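Local coordinates for polyhomeotic-proximal chromatin protein (PDB 1KW4) that acts within Polycomb group complexes to keep homeotic genes transcriptionally repressed through development, and carries a SAM domain that forms a helical polymer, at residues D10-I14 against S15-V19. The protein carries 1 engineered substitution. Sequence-based numbering, arbitrary orientation.
Sequences DRPPI and SSWSV
The N-terminal arm of the SAM domain ends in a short 3-10 turn just before helix 19-27, and there the indole of Trp-17 folds back over Ile-14 and reaches Pro-12. Two i to i+3 backbone bonds make the turn, Ser-16 N to Pro-13 O and Trp-17 N to Ile-14 O, both at 2.9 Å. Pro-13 O is gripped twice, because the hydroxyl of Ser-16 donates to it as well as the backbone N-H; this OG lies in the carbonyl plane, 2.6 Å from Pro-13 O. With chi1 at 74°, Ser-16 OG sits between its own backbone N and carbonyl carbon, which turns it back to that oxygen and sets it 3.6 Å from Pro-12 CB. The indole of Trp-17 lies with one face on the backbone of Ile-14, whose CA stands 3.6 Å from the centroid of the five-membered ring, almost on the ring normal, in a CH-pi contact. Farther along, Ile-14 CG1 packs 3.8 Å from Trp-17 CZ2. Trp-17 NE1 donates to Pro-12 O at 3.0 Å, a moderately bent bond (151°) that comes from above the carbonyl plane and, with the packing on Ile-14, helps to fix the ring's rotation. Beyond the turn, Trp-17 meets Phe-25 and Val-22 of helix 19-27 and Leu-49 of helix 46-51, while Ile-14 touches Leu-50, so the two buried residues pin the arm to the helical bundle. A serine in place of Trp-17 would probably leave Pro-12 O without its indole donor and strip away the ring surface that Ile-14 CA and Phe-25 rest against. At the far end of the six-membered ring, the extended chain of Arg-11 brings NH1 obliquely to 4.1 Å from Trp-17 CH2, the guanidinium and ring planes 37° apart.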
loop_
_atom_site.group_PDB
_atom_site.type_symbol
_atom_site.label_atom_id
_atom_site.label_comp_id
_atom_site.label_asym_id
_atom_site.label_seq_id
_atom_site.Cartn_x
_atom_site.Cartn_y
_atom_site.Cartn_z
ATOM N N ASP A 10 -7.868 -6.468 -15.764
ATOM C CA ASP A 10 -7.960 -5.234 -14.931
ATOM C C ASP A 10 -6.752 -5.105 -14.009
ATOM O O ASP A 10 -6.080 -4.072 -13.988
ATOM C CB ASP A 10 -9.247 -5.256 -14.102
ATOM C CG ASP A 10 -9.352 -4.075 -13.159
ATOM O OD1 ASP A 10 -9.231 -2.925 -13.630
ATOM O OD2 ASP A 10 -9.561 -4.298 -11.947
ATOM N N ARG A 11 -6.486 -6.160 -13.243
ATOM C CA ARG A 11 -5.354 -6.184 -12.324
ATOM C C ARG A 11 -4.840 -7.616 -12.182
ATOM O O ARG A 11 -5.626 -8.533 -11.972
ATOM C CB ARG A 11 -5.769 -5.730 -10.916
ATOM C CG ARG A 11 -6.448 -4.375 -10.772
ATOM C CD ARG A 11 -7.012 -4.266 -9.348
ATOM N NE ARG A 11 -7.549 -2.946 -9.015
ATOM C CZ ARG A 11 -6.810 -1.852 -8.875
ATOM N NH1 ARG A 11 -5.495 -1.913 -9.040
ATOM N NH2 ARG A 11 -7.385 -0.696 -8.562
ATOM N N PRO A 12 -3.522 -7.829 -12.303
ATOM C CA PRO A 12 -3.026 -9.202 -12.144
ATOM C C PRO A 12 -3.058 -9.499 -10.639
ATOM O O PRO A 12 -3.387 -8.612 -9.847
ATOM C CB PRO A 12 -1.607 -9.120 -12.695
ATOM C CG PRO A 12 -1.210 -7.701 -12.391
ATOM C CD PRO A 12 -2.450 -6.930 -12.761
ATOM N N PRO A 13 -2.729 -10.737 -10.225
ATOM C CA PRO A 13 -2.742 -11.071 -8.793
ATOM C C PRO A 13 -1.804 -10.150 -8.003
ATOM O O PRO A 13 -0.713 -9.821 -8.470
ATOM C CB PRO A 13 -2.270 -12.527 -8.771
ATOM C CG PRO A 13 -2.729 -13.056 -10.107
ATOM C CD PRO A 13 -2.382 -11.918 -11.039
ATOM N N ILE A 14 -2.224 -9.735 -6.810
ATOM C CA ILE A 14 -1.395 -8.845 -5.997
ATOM C C ILE A 14 -0.009 -9.433 -5.751
ATOM O O ILE A 14 0.991 -8.715 -5.781
ATOM C CB ILE A 14 -2.071 -8.532 -4.628
ATOM C CG1 ILE A 14 -3.383 -7.779 -4.857
ATOM C CG2 ILE A 14 -1.145 -7.672 -3.767
ATOM C CD1 ILE A 14 -4.172 -7.530 -3.583
ATOM N N SER A 15 0.064 -10.742 -5.529
ATOM C CA SER A 15 1.347 -11.383 -5.283
ATOM C C SER A 15 2.350 -11.178 -6.426
ATOM O O SER A 15 3.553 -11.334 -6.229
ATOM C CB SER A 15 1.148 -12.884 -5.019
ATOM O OG SER A 15 0.429 -13.499 -6.075
ATOM N N SER A 16 1.857 -10.822 -7.611
ATOM C CA SER A 16 2.722 -10.595 -8.771
ATOM C C SER A 16 3.136 -9.130 -8.966
ATOM O O SER A 16 3.968 -8.827 -9.830
ATOM C CB SER A 16 2.029 -11.074 -10.052
ATOM O OG SER A 16 0.991 -10.176 -10.433
ATOM N N TRP A 17 2.569 -8.225 -8.173
ATOM C CA TRP A 17 2.881 -6.798 -8.310
ATOM C C TRP A 17 4.312 -6.420 -7.938
ATOM O O TRP A 17 4.851 -6.880 -6.933
ATOM C CB TRP A 17 1.927 -5.950 -7.455
ATOM C CG TRP A 17 0.469 -5.980 -7.855
ATOM C CD1 TRP A 17 -0.124 -6.778 -8.800
ATOM C CD2 TRP A 17 -0.586 -5.216 -7.259
ATOM N NE1 TRP A 17 -1.486 -6.560 -8.819
ATOM C CE2 TRP A 17 -1.794 -5.606 -7.883
ATOM C CE3 TRP A 17 -0.627 -4.238 -6.253
ATOM C CZ2 TRP A 17 -3.030 -5.054 -7.531
ATOM C CZ3 TRP A 17 -1.854 -3.689 -5.902
ATOM C CH2 TRP A 17 -3.042 -4.098 -6.539
ATOM N N SER A 18 4.922 -5.566 -8.752
ATOM C CA SER A 18 6.277 -5.092 -8.490
ATOM C C SER A 18 6.197 -3.879 -7.557
ATOM O O SER A 18 5.105 -3.430 -7.205
ATOM C CB SER A 18 6.945 -4.660 -9.796
ATOM O OG SER A 18 6.257 -3.556 -10.368
ATOM N N VAL A 19 7.352 -3.352 -7.156
ATOM C CA VAL A 19 7.370 -2.164 -6.303
ATOM C C VAL A 19 6.721 -1.014 -7.083
ATOM O O VAL A 19 5.936 -0.242 -6.529
ATOM C CB VAL A 19 8.818 -1.774 -5.900
ATOM C CG1 VAL A 19 8.837 -0.385 -5.253
ATOM C CG2 VAL A 19 9.375 -2.802 -4.908
#